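Local coordinates for protein amidase, hydantoinase/carbamoylase family (Burkholderia vietnamiensis, PDB 5I4M) that probably hydrolyses N-carbamoyl-L-amino acids as a dimeric, two-zinc amidase of the peptidase M20 family, at residues D80-V85 / Y172-K177; S152-A157 / G185-R190; A263-D268 / A332-D337; M288-N293 / V297-V302. All blocks are in the same frame, centred on the assembly; numbering follows the deposited sequence.

How the contacts relate
Contacts 1 and 2 belong to the part of the chain that carries the zinc site, with centres about 7 Å apart; their segments alternate along the sequence. Contact 1 uses helix 170-175 and contact 2 the next helix, 184-191; Leu174 O and Gly185 N probably hydrogen-bond where they meet. Contacts 3 and 4 follow later in the chain, about 13 Å apart centre to centre, in the dimerisation part: in sequence, the hairpin of contact 4 lies between the two helices of contact 3, and Ala263 packs on Val302 and Met288. The two pairs are separated by 26 to 35 Å between centres. Segments of contacts 2, 3 and 4 all touch the second subunit.

Contact 1: D80-V85 / Y172-K177; sequences DTMGNV and YGLSRK
Thr81 meets the helix 170-175 through its backbone: its carbonyl O lies 3.5 Å from Leu174 CD2, a van der Waals approach. The turn that presents it, a type I beta turn from Asp80 to Gly83, is tied from within by the Asp80 carboxylate. Asp80 OD1 takes the N-H of Met82 (2.9 Å from Met82 N) in an Asx turn and also that of Asn84, the two donors arriving from opposite faces of the carboxylate plane. Asp80 OD2 uses its syn lone pair for Asn84 ND2, at 2.9 Å.

Met82 makes the larger part of the contact. Its chain bends at chi2 and chi3 (-64° and -63°), which brings the thioether over the backbone of Gly173, where SD stands 3.8 Å from Gly173 C and CE 3.8 Å from Gly173 CA. The same sulfur touches Leu174 CD2 at 3.9 Å. With no side chain at Gly173, SD and CE rest directly on its backbone. Beyond, Met82 also packs on Ala160 and Val163 of helix 159-164 and on Ile184, while its carbonyl is held by Thr147 OG1.

No hydrogen bond crosses between 80-85 and 172-177. The Asp80 bonds fix the shape of the turn; between the two segments the contact is van der Waals packing, a buried thioether against a glycine backbone and a leucine methyl.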
loop_
_atom_site.group_PDB
_atom_site.type_symbol
_atom_site.label_atom_id
_atom_site.label_comp_id
_atom_site.label_asym_id
_atom_site.label_seq_id
_atom_site.Cartn_x
_atom_site.Cartn_y
_atom_site.Cartn_z
ATOM N N ASP A 80 -25.300 20.527 -11.555
ATOM C CA ASP A 80 -24.458 21.036 -12.630
ATOM C C ASP A 80 -23.560 19.922 -13.183
ATOM O O ASP A 80 -23.657 18.753 -12.797
ATOM C CB ASP A 80 -23.684 22.289 -12.177
ATOM C CG ASP A 80 -22.524 22.009 -11.206
ATOM O OD1 ASP A 80 -22.077 20.859 -11.035
ATOM O OD2 ASP A 80 -22.024 22.991 -10.606
ATOM N N THR A 81 -22.696 20.287 -14.136
ATOM C CA THR A 81 -21.855 19.326 -14.843
ATOM C C THR A 81 -20.778 18.692 -13.969
ATOM O O THR A 81 -20.182 17.693 -14.383
ATOM C CB THR A 81 -21.204 20.008 -16.049
ATOM O OG1 THR A 81 -20.635 21.252 -15.635
ATOM C CG2 THR A 81 -22.250 20.286 -17.134
ATOM N N MET A 82 -20.487 19.249 -12.799
ATOM C CA MET A 82 -19.600 18.602 -11.839
ATOM C C MET A 82 -20.372 17.865 -10.757
ATOM O O MET A 82 -19.771 17.431 -9.773
ATOM C CB MET A 82 -18.659 19.620 -11.191
ATOM C CG MET A 82 -17.483 20.037 -12.093
ATOM S SD MET A 82 -16.356 18.670 -12.477
ATOM C CE MET A 82 -15.747 18.254 -10.849
ATOM N N GLY A 83 -21.686 17.733 -10.906
ATOM C CA GLY A 83 -22.472 17.033 -9.908
ATOM C C GLY A 83 -22.815 17.836 -8.673
ATOM O O GLY A 83 -23.397 17.276 -7.734
ATOM N N ASN A 84 -22.471 19.121 -8.634
ATOM C CA ASN A 84 -22.886 19.960 -7.521
ATOM C C ASN A 84 -24.404 20.087 -7.531
ATOM O O ASN A 84 -25.026 20.232 -8.589
ATOM C CB ASN A 84 -22.252 21.353 -7.605
ATOM C CG ASN A 84 -20.735 21.319 -7.679
ATOM O OD1 ASN A 84 -20.079 20.614 -6.918
ATOM N ND2 ASN A 84 -20.164 22.117 -8.592
ATOM N N VAL A 85 -25.005 20.028 -6.344
ATOM C CA VAL A 85 -26.463 20.001 -6.199
ATOM C C VAL A 85 -26.903 21.316 -5.575
ATOM O O VAL A 85 -26.455 21.662 -4.476
ATOM C CB VAL A 85 -26.922 18.821 -5.332
ATOM C CG1 VAL A 85 -28.447 18.796 -5.245
ATOM C CG2 VAL A 85 -26.356 17.509 -5.850
ATOM N N TYR A 172 -10.893 19.545 -16.626
ATOM C CA TYR A 172 -9.967 19.110 -15.580
ATOM C C TYR A 172 -10.708 18.412 -14.453
ATOM O O TYR A 172 -10.294 17.341 -13.984
ATOM C CB TYR A 172 -9.194 20.316 -15.043
ATOM C CG TYR A 172 -8.392 20.046 -13.787
ATOM C CD1 TYR A 172 -7.094 19.547 -13.860
ATOM C CD2 TYR A 172 -8.926 20.303 -12.529
ATOM C CE1 TYR A 172 -6.346 19.318 -12.706
ATOM C CE2 TYR A 172 -8.191 20.080 -11.379
ATOM C CZ TYR A 172 -6.906 19.583 -11.471
ATOM O OH TYR A 172 -6.178 19.371 -10.324
ATOM N N GLY A 173 -11.808 19.010 -13.992
ATOM C CA GLY A 173 -12.570 18.390 -12.922
ATOM C C GLY A 173 -13.091 17.014 -13.291
ATOM O O GLY A 173 -13.069 16.095 -12.470
ATOM N N LEU A 174 -13.541 16.847 -14.537
ATOM C CA LEU A 174 -14.135 15.577 -14.954
ATOM C C LEU A 174 -13.100 14.479 -15.164
ATOM O O LEU A 174 -13.455 13.295 -15.108
ATOM C CB LEU A 174 -14.939 15.762 -16.239
ATOM C CG LEU A 174 -16.178 16.647 -16.104
ATOM C CD1 LEU A 174 -16.761 16.940 -17.473
ATOM C CD2 LEU A 174 -17.232 16.005 -15.183
ATOM N N SER A 175 -11.837 14.831 -15.382
ATOM C CA SER A 175 -10.809 13.847 -15.706
ATOM C C SER A 175 -9.989 13.381 -14.501
ATOM O O SER A 175 -9.103 12.539 -14.674
ATOM C CB SER A 175 -9.867 14.416 -16.783
ATOM O OG SER A 175 -9.294 15.646 -16.357
ATOM N N ARG A 176 -10.241 13.896 -13.295
ATOM C CA ARG A 176 -9.540 13.381 -12.119
ATOM C C ARG A 176 -9.898 11.916 -11.907
ATOM O O ARG A 176 -11.048 11.517 -12.092
ATOM C CB ARG A 176 -9.891 14.194 -10.870
ATOM C CG ARG A 176 -9.602 15.699 -10.964
ATOM C CD ARG A 176 -8.161 15.967 -11.355
ATOM N NE ARG A 176 -8.006 16.007 -12.807
ATOM C CZ ARG A 176 -6.848 15.893 -13.444
ATOM N NH1 ARG A 176 -5.723 15.727 -12.758
ATOM N NH2 ARG A 176 -6.817 15.939 -14.770
ATOM N N LYS A 177 -8.908 11.107 -11.528
ATOM C CA LYS A 177 -9.052 9.651 -11.529
ATOM C C LYS A 177 -8.854 9.062 -10.138
ATOM O O LYS A 177 -8.092 9.595 -9.321
ATOM C CB LYS A 177 -8.033 8.992 -12.478
ATOM C CG LYS A 177 -8.248 9.264 -13.958
ATOM C CD LYS A 177 -7.088 8.707 -14.779
ATOM C CE LYS A 177 -7.208 9.064 -16.262
ATOM N NZ LYS A 177 -8.278 8.293 -16.968
#

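Contact 2: S152-A157 / G185-R190; sequences SRFAPA and GEELAR
Glu187 of helix 184-191, its side chain directed toward the loop 152-157, meets both Arg153 and Phe154. Its CG lies at the edge of the Phe154 ring, 4.1 Å from Phe154 CZ. The chain then bends at chi2 (-66°), turning the carboxylate to the Arg153 guanidinium. Glu187 OE1 takes a hydrogen bond from Arg153 NH2 at 2.8 Å; the oxygen lies in the guanidinium plane, but the donor stands 41° out of the carboxylate plane. The two planes are 81° apart. Arg153 reaches out fully extended from CG to NE, and Phe154 CZ lies over the rim of one guanidinium face, 3.4 Å above the plane.

One turn on, Arg190 NE binds Glu187 OE2 at 3.0 Å, with weaker bonds to OE1. Glu187 is therefore shared by two arginines, whose charge would probably keep it ionised. Each arginine has a second acid, Asp178 for Arg153 and Asp57 for Arg190.

The three residues form a salt-bridge network that joins helix 184-191 to the loop following Glu149 and Glu150, ligands of the two-zinc site; farther along this loop, Ala157 lines the 3-phosphoglyceric acid pocket.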
loop_
_atom_site.group_PDB
_atom_site.type_symbol
_atom_site.label_atom_id
_atom_site.label_comp_id
_atom_site.label_asym_id
_atom_site.label_seq_id
_atom_site.Cartn_x
_atom_site.Cartn_y
_atom_site.Cartn_z
ATOM N N SER A 152 -9.859 12.738 -1.647
ATOM C CA SER A 152 -9.238 11.484 -1.230
ATOM C C SER A 152 -9.335 10.404 -2.305
ATOM O O SER A 152 -8.317 9.825 -2.705
ATOM C CB SER A 152 -9.882 10.986 0.071
ATOM O OG SER A 152 -9.333 9.721 0.430
ATOM N N ARG A 153 -10.548 10.130 -2.792
ATOM C CA ARG A 153 -10.714 9.110 -3.829
ATOM C C ARG A 153 -10.219 9.612 -5.179
ATOM O O ARG A 153 -9.533 8.886 -5.909
ATOM C CB ARG A 153 -12.178 8.695 -3.940
ATOM C CG ARG A 153 -12.407 7.680 -5.054
ATOM C CD ARG A 153 -13.868 7.303 -5.231
ATOM N NE ARG A 153 -13.982 6.364 -6.349
ATOM C CZ ARG A 153 -15.117 6.015 -6.945
ATOM N NH1 ARG A 153 -16.279 6.525 -6.533
ATOM N NH2 ARG A 153 -15.080 5.150 -7.952
ATOM N N PHE A 154 -10.579 10.838 -5.537
ATOM C CA PHE A 154 -10.006 11.544 -6.671
ATOM C C PHE A 154 -9.333 12.779 -6.102
ATOM O O PHE A 154 -9.913 13.461 -5.255
ATOM C CB PHE A 154 -11.058 11.961 -7.712
ATOM C CG PHE A 154 -12.188 10.981 -7.894
ATOM C CD1 PHE A 154 -13.276 10.993 -7.031
ATOM C CD2 PHE A 154 -12.196 10.103 -8.965
ATOM C CE1 PHE A 154 -14.330 10.117 -7.200
ATOM C CE2 PHE A 154 -13.249 9.216 -9.148
ATOM C CZ PHE A 154 -14.318 9.218 -8.263
ATOM N N ALA A 155 -8.113 13.051 -6.540
ATOM C CA ALA A 155 -7.408 14.192 -5.996
ATOM C C ALA A 155 -7.273 15.286 -7.055
ATOM O O ALA A 155 -7.269 14.997 -8.252
ATOM C CB ALA A 155 -6.012 13.788 -5.499
ATOM N N PRO A 156 -7.153 16.550 -6.657
ATOM C CA PRO A 156 -7.083 17.036 -5.283
ATOM C C PRO A 156 -8.443 17.392 -4.705
ATOM O O PRO A 156 -9.485 17.064 -5.280
ATOM C CB PRO A 156 -6.216 18.288 -5.421
ATOM C CG PRO A 156 -6.646 18.844 -6.728
ATOM C CD PRO A 156 -6.865 17.628 -7.622
ATOM N N ALA A 157 -8.418 18.087 -3.572
ATOM C CA ALA A 157 -9.632 18.504 -2.893
ATOM C C ALA A 157 -10.303 19.673 -3.613
ATOM O O ALA A 157 -9.689 20.387 -4.410
ATOM C CB ALA A 157 -9.312 18.922 -1.461
ATOM N N GLY A 185 -15.985 12.207 -14.060
ATOM C CA GLY A 185 -17.055 12.267 -15.047
ATOM C C GLY A 185 -17.760 10.935 -15.249
ATOM O O GLY A 185 -18.984 10.885 -15.392
ATOM N N GLU A 186 -16.999 9.843 -15.288
ATOM C CA GLU A 186 -17.627 8.530 -15.427
ATOM C C GLU A 186 -18.486 8.206 -14.217
ATOM O O GLU A 186 -19.610 7.699 -14.353
ATOM C CB GLU A 186 -16.560 7.450 -15.615
ATOM C CG GLU A 186 -15.872 7.481 -16.973
ATOM C CD GLU A 186 -14.491 6.837 -16.950
ATOM O OE1 GLU A 186 -14.088 6.292 -15.895
ATOM O OE2 GLU A 186 -13.816 6.877 -18.001
ATOM N N GLU A 187 -17.974 8.488 -13.021
ATOM C CA GLU A 187 -18.700 8.122 -11.814
ATOM C C GLU A 187 -19.907 9.024 -11.580
ATOM O O GLU A 187 -20.917 8.560 -11.039
ATOM C CB GLU A 187 -17.746 8.130 -10.627
ATOM C CG GLU A 187 -16.758 6.970 -10.688
ATOM C CD GLU A 187 -17.442 5.618 -10.546
ATOM O OE1 GLU A 187 -17.509 5.092 -9.414
ATOM O OE2 GLU A 187 -17.918 5.077 -11.562
ATOM N N LEU A 188 -19.834 10.297 -11.985
ATOM C CA LEU A 188 -21.028 11.144 -11.974
ATOM C C LEU A 188 -22.134 10.534 -12.838
ATOM O O LEU A 188 -23.292 10.439 -12.415
ATOM C CB LEU A 188 -20.685 12.559 -12.463
ATOM C CG LEU A 188 -19.891 13.490 -11.535
ATOM C CD1 LEU A 188 -19.427 14.771 -12.262
ATOM C CD2 LEU A 188 -20.710 13.835 -10.294
ATOM N N ALA A 189 -21.796 10.131 -14.065
ATOM C CA ALA A 189 -22.795 9.493 -14.917
ATOM C C ALA A 189 -23.312 8.207 -14.282
ATOM O O ALA A 189 -24.514 7.919 -14.338
ATOM C CB ALA A 189 -22.212 9.219 -16.305
ATOM N N ARG A 190 -22.428 7.443 -13.633
ATOM C CA ARG A 190 -22.834 6.163 -13.066
ATOM C C ARG A 190 -23.881 6.340 -11.976
ATOM O O ARG A 190 -24.856 5.582 -11.924
ATOM C CB ARG A 190 -21.624 5.406 -12.510
ATOM C CG ARG A 190 -21.961 3.967 -12.123
ATOM C CD ARG A 190 -20.772 3.257 -11.518
ATOM N NE ARG A 190 -20.350 3.903 -10.283
ATOM C CZ ARG A 190 -20.958 3.729 -9.114
ATOM N NH1 ARG A 190 -22.012 2.926 -9.034
ATOM N NH2 ARG A 190 -20.517 4.358 -8.030
#

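Contact 3: A263-D268 / A332-D337; sequences ASRVVD and ADIGLD
The guanidinium of Arg265 has a water in its plane at one edge, 3.0 Å from NH1, while Asp333 OD2 and Ile334 CG1 approach the same nitrogen obliquely. The Asp333 carboxylate is turned 49° from the guanidinium, and the two side chains cross at about a right angle. Arg265 NH1 and Asp333 OD2 form a salt bridge at 3.6 Å, too long for a direct hydrogen bond. Two waters bridge the long ion pair, each accepting from Arg265 NH1 and donating to Asp333 OD2, as suits a surface where Asp333 is exposed. This geometry belongs to one of two Asp333 conformers.

Arg265 runs extended from CG to NE, which carries NH1 from helix 259-276 toward helix 313-334. Ile334 makes van der Waals contact with it, its CG1 standing 3.8 Å from Arg265 NH1 and its CD1 3.9 Å from the same nitrogen. Ile330, one turn earlier on helix 313-334, also packs on Arg265.

The stronger partner of this arginine lies across the dimer: its NE makes a salt bridge with Asp268 of the second subunit, and Asp268 here is bound in return by Arg265 of that subunit. Gly335, with positive phi, ends helix 313-334 just after Ile334. The contact is a long interhelical salt bridge supplemented by two bridging waters, next to the interface where helix 259-276 packs on its counterpart, in the alpha/beta dimerisation domain of M20 enzymes.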
loop_
_atom_site.group_PDB
_atom_site.type_symbol
_atom_site.label_atom_id
_atom_site.label_comp_id
_atom_site.label_asym_id
_atom_site.label_seq_id
_atom_site.Cartn_x
_atom_site.Cartn_y
_atom_site.Cartn_z
ATOM N N ALA A 263 11.621 6.864 -0.243
ATOM C CA ALA A 263 10.328 7.400 0.172
ATOM C C ALA A 263 10.269 7.587 1.681
ATOM O O ALA A 263 9.758 8.602 2.170
ATOM C CB ALA A 263 9.202 6.476 -0.298
ATOM N N SER A 264 10.783 6.614 2.435
ATOM C CA SER A 264 10.781 6.720 3.890
ATOM C C SER A 264 11.602 7.912 4.362
ATOM O O SER A 264 11.235 8.592 5.332
ATOM C CB SER A 264 11.324 5.428 4.506
ATOM O OG SER A 264 10.423 4.367 4.258
ATOM N N ARG A 265 12.725 8.176 3.702
ATOM C CA ARG A 265 13.498 9.347 4.092
ATOM C C ARG A 265 12.738 10.632 3.801
ATOM O O ARG A 265 12.898 11.621 4.526
ATOM C CB ARG A 265 14.856 9.327 3.395
ATOM C CG ARG A 265 15.768 8.308 4.047
ATOM C CD ARG A 265 17.108 8.157 3.334
ATOM N NE ARG A 265 17.921 7.163 4.026
ATOM C CZ ARG A 265 19.013 6.604 3.518
ATOM N NH1 ARG A 265 19.429 6.943 2.300
ATOM N NH2 ARG A 265 19.681 5.700 4.225
ATOM N N VAL A 266 11.893 10.634 2.765
ATOM C CA VAL A 266 11.103 11.831 2.486
ATOM C C VAL A 266 9.978 11.979 3.503
ATOM O O VAL A 266 9.617 13.101 3.874
ATOM C CB VAL A 266 10.565 11.815 1.043
ATOM C CG1 VAL A 266 9.704 13.053 0.779
ATOM C CG2 VAL A 266 11.730 11.774 0.043
ATOM N N VAL A 267 9.410 10.868 3.977
ATOM C CA VAL A 267 8.411 10.968 5.043
ATOM C C VAL A 267 9.000 11.702 6.241
ATOM O O VAL A 267 8.365 12.594 6.825
ATOM C CB VAL A 267 7.894 9.570 5.431
ATOM C CG1 VAL A 267 7.061 9.635 6.724
ATOM C CG2 VAL A 267 7.053 8.970 4.300
ATOM N N ASP A 268 10.237 11.357 6.605
ATOM C CA ASP A 268 10.914 12.018 7.717
ATOM C C ASP A 268 11.221 13.473 7.385
ATOM O O ASP A 268 11.040 14.362 8.227
ATOM C CB ASP A 268 12.195 11.251 8.054
ATOM C CG ASP A 268 12.553 11.301 9.530
ATOM O OD1 ASP A 268 11.693 11.668 10.356
ATOM O OD2 ASP A 268 13.702 10.943 9.862
ATOM N N ALA A 332 19.339 11.520 -5.231
ATOM C CA ALA A 332 20.698 11.484 -5.757
ATOM C C ALA A 332 21.593 10.582 -4.924
ATOM O O ALA A 332 22.479 9.911 -5.466
ATOM C CB ALA A 332 21.278 12.898 -5.811
ATOM N N ASP A 333 21.388 10.565 -3.605
ATOM C CA ASP A 333 22.225 9.742 -2.738
ATOM C C ASP A 333 21.984 8.257 -2.979
ATOM O O ASP A 333 22.929 7.459 -2.965
ATOM C CB ASP A 333 21.968 10.103 -1.276
ATOM C CG ASP A 333 22.678 9.178 -0.316
ATOM O OD1 ASP A 333 23.905 9.332 -0.137
ATOM O OD2 ASP A 333 22.008 8.297 0.260
ATOM N N ILE A 334 20.736 7.870 -3.208
ATOM C CA ILE A 334 20.400 6.468 -3.445
ATOM C C ILE A 334 20.571 6.098 -4.912
ATOM O O ILE A 334 20.965 4.975 -5.237
ATOM C CB ILE A 334 18.960 6.196 -2.961
ATOM C CG1 ILE A 334 18.843 6.463 -1.464
ATOM C CG2 ILE A 334 18.511 4.758 -3.298
ATOM C CD1 ILE A 334 17.411 6.446 -0.965
ATOM N N GLY A 335 20.276 7.023 -5.816
ATOM C CA GLY A 335 20.257 6.693 -7.226
ATOM C C GLY A 335 18.858 6.388 -7.719
ATOM O O GLY A 335 18.653 5.483 -8.533
ATOM N N LEU A 336 17.884 7.140 -7.237
ATOM C CA LEU A 336 16.503 6.996 -7.667
ATOM C C LEU A 336 16.180 8.029 -8.739
ATOM O O LEU A 336 16.734 9.131 -8.743
ATOM C CB LEU A 336 15.557 7.171 -6.477
ATOM C CG LEU A 336 15.799 6.260 -5.276
ATOM C CD1 LEU A 336 14.913 6.677 -4.094
ATOM C CD2 LEU A 336 15.527 4.803 -5.650
ATOM N N ASP A 337 15.281 7.656 -9.658
ATOM C CA ASP A 337 14.640 8.609 -10.555
ATOM C C ASP A 337 13.432 9.206 -9.842
ATOM O O ASP A 337 12.739 8.508 -9.101
ATOM C CB ASP A 337 14.196 7.934 -11.856
ATOM C CG ASP A 337 15.367 7.466 -12.705
ATOM O OD1 ASP A 337 16.462 8.055 -12.589
ATOM O OD2 ASP A 337 15.189 6.508 -13.487
HETATM O O HOH W 1 19.049 9.263 0.630
HETATM O O HOH W 2 21.859 5.820 0.976
#

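Contact 4: M288-N293 / V297-V302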
loop_
_atom_site.group_PDB
_atom_site.type_symbol
_atom_site.label_atom_id
_atom_site.label_comp_id
_atom_site.label_asym_id
_atom_site.label_seq_id
_atom_site.Cartn_x
_atom_site.Cartn_y
_atom_site.Cartn_z
ATOM N N MET A 288 0.708 6.154 0.394
ATOM C CA MET A 288 1.925 5.533 -0.108
ATOM C C MET A 288 1.549 4.207 -0.748
ATOM O O MET A 288 0.754 3.454 -0.185
ATOM C CB MET A 288 2.952 5.301 1.014
ATOM C CG MET A 288 4.263 4.714 0.495
ATOM S SD MET A 288 5.592 4.631 1.716
ATOM C CE MET A 288 6.022 6.369 1.840
ATOM N N GLN A 289 2.119 3.929 -1.922
ATOM C CA GLN A 289 1.903 2.666 -2.635
ATOM C C GLN A 289 3.267 2.101 -3.012
ATOM O O GLN A 289 4.004 2.733 -3.771
ATOM C CB GLN A 289 1.056 2.857 -3.905
ATOM C CG GLN A 289 -0.386 3.384 -3.708
ATOM C CD GLN A 289 -1.054 3.814 -5.030
ATOM O OE1 GLN A 289 -0.400 4.337 -5.923
ATOM N NE2 GLN A 289 -2.359 3.581 -5.150
ATOM N N VAL A 290 3.601 0.922 -2.493
ATOM C CA VAL A 290 4.910 0.305 -2.704
ATOM C C VAL A 290 4.793 -0.765 -3.780
ATOM O O VAL A 290 3.812 -1.518 -3.805
ATOM C CB VAL A 290 5.439 -0.297 -1.387
ATOM C CG1 VAL A 290 6.799 -0.988 -1.588
ATOM C CG2 VAL A 290 5.503 0.781 -0.295
ATOM N N HIS A 291 5.795 -0.846 -4.672
ATOM C CA HIS A 291 5.816 -1.852 -5.727
ATOM C C HIS A 291 7.156 -2.582 -5.717
ATOM O O HIS A 291 8.213 -1.932 -5.666
ATOM C CB HIS A 291 5.557 -1.194 -7.093
ATOM C CG HIS A 291 4.329 -0.329 -7.127
ATOM N ND1 HIS A 291 3.074 -0.826 -7.411
ATOM C CD2 HIS A 291 4.166 0.999 -6.912
ATOM C CE1 HIS A 291 2.190 0.157 -7.364
ATOM N NE2 HIS A 291 2.829 1.276 -7.071
ATOM N N PRO A 292 7.168 -3.925 -5.796
ATOM C CA PRO A 292 5.989 -4.789 -5.916
ATOM C C PRO A 292 5.339 -5.128 -4.581
ATOM O O PRO A 292 4.352 -5.857 -4.567
ATOM C CB PRO A 292 6.555 -6.052 -6.582
ATOM C CG PRO A 292 7.956 -6.132 -6.062
ATOM C CD PRO A 292 8.423 -4.679 -5.985
ATOM N N ASN A 293 5.881 -4.610 -3.477
ATOM C CA ASN A 293 5.322 -4.829 -2.135
ATOM C C ASN A 293 5.431 -6.296 -1.716
ATOM O O ASN A 293 4.546 -6.837 -1.048
ATOM C CB ASN A 293 3.871 -4.347 -2.037
ATOM C CG ASN A 293 3.541 -3.767 -0.669
ATOM O OD1 ASN A 293 4.420 -3.258 0.028
ATOM N ND2 ASN A 293 2.271 -3.846 -0.277
ATOM N N VAL A 297 11.628 -8.659 -1.737
ATOM C CA VAL A 297 12.031 -7.909 -2.926
ATOM C C VAL A 297 12.296 -6.471 -2.498
ATOM O O VAL A 297 11.406 -5.823 -1.936
ATOM C CB VAL A 297 10.946 -7.940 -4.022
ATOM C CG1 VAL A 297 11.414 -7.172 -5.268
ATOM C CG2 VAL A 297 10.572 -9.383 -4.383
ATOM N N ILE A 298 13.503 -5.970 -2.768
ATOM C CA ILE A 298 13.804 -4.544 -2.621
ATOM C C ILE A 298 12.787 -3.749 -3.432
ATOM O O ILE A 298 12.636 -4.005 -4.634
ATOM C CB ILE A 298 15.226 -4.217 -3.105
ATOM C CG1 ILE A 298 16.280 -4.939 -2.260
ATOM C CG2 ILE A 298 15.462 -2.704 -3.120
ATOM C CD1 ILE A 298 17.629 -5.075 -3.007
ATOM N N PRO A 299 12.078 -2.786 -2.842
ATOM C CA PRO A 299 11.045 -2.073 -3.604
ATOM C C PRO A 299 11.658 -1.253 -4.734
ATOM O O PRO A 299 12.633 -0.524 -4.534
ATOM C CB PRO A 299 10.373 -1.186 -2.549
ATOM C CG PRO A 299 10.552 -1.960 -1.264
ATOM C CD PRO A 299 11.957 -2.540 -1.393
ATOM N N GLY A 300 11.081 -1.387 -5.923
ATOM C CA GLY A 300 11.627 -0.746 -7.104
ATOM C C GLY A 300 10.883 0.513 -7.496
ATOM O O GLY A 300 11.382 1.303 -8.302
ATOM N N ARG A 301 9.693 0.725 -6.930
ATOM C CA ARG A 301 8.905 1.914 -7.240
ATOM C C ARG A 301 8.017 2.239 -6.048
ATOM O O ARG A 301 7.361 1.350 -5.506
ATOM C CB ARG A 301 8.054 1.697 -8.500
ATOM C CG ARG A 301 7.413 2.964 -9.046
ATOM C CD ARG A 301 6.642 2.712 -10.345
ATOM N NE ARG A 301 5.372 2.013 -10.131
ATOM C CZ ARG A 301 5.121 0.764 -10.521
ATOM N NH1 ARG A 301 6.048 0.056 -11.155
ATOM N NH2 ARG A 301 3.932 0.222 -10.278
ATOM N N VAL A 302 8.001 3.501 -5.629
ATOM C CA VAL A 302 7.095 3.908 -4.556
ATOM C C VAL A 302 6.444 5.225 -4.952
ATOM O O VAL A 302 7.136 6.194 -5.294
ATOM C CB VAL A 302 7.794 4.036 -3.188
ATOM C CG1 VAL A 302 6.781 4.527 -2.133
ATOM C CG2 VAL A 302 8.403 2.691 -2.760
#
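The beta hairpin of strands 282-291 and 297-310, in the M20 dimerisation region, carries a classic beta bulge: Gly300 and Arg301 both face His291. His291 N donates to Arg301 O at 2.8 Å, almost in line with the carbonyl. His291 O receives two N-H groups, from Gly300 N at 2.9 Å in the carbonyl plane and from Arg301 N at 3.3 Å, tilted out of it.

On one side of the sheet the His291 ring and the Arg301 guanidinium overlap, their planes 30° apart. Arg301 NH2 lies over one face of the ring, 3.1 Å above its centre. A bend at chi3 (74°) folds the arginine back over the imidazole; since both residues have alternate conformers, this describes one copy of the pair.

The other side is apolar. Val290 and Val302 form an antiparallel non-hydrogen-bonded pair; Val290 CG1 touches Pro299 CB at 3.7 Å, and Met288 CG lies 3.6 Å from Val302 CG1. Leu260 and Ala263 of helix 259-276 cover this face. Near the turn, Pro292, after a cis peptide, rests its CG 3.7 Å from Val297 CG1.

Past the strand end, Asn293 OD1 accepts from Met288 N of the second subunit, and the reverse bond is made too. Asn296, in the turn, is a 3-phosphoglycerate-binding residue, though not for a ligand bound to this chain, consistent with M20 enzymes in which the dimerisation domain of one subunit reaches toward the metal site of the other. This bulged antiparallel hairpin, backed by a helix, fits the alpha/beta dimerisation domain of that family.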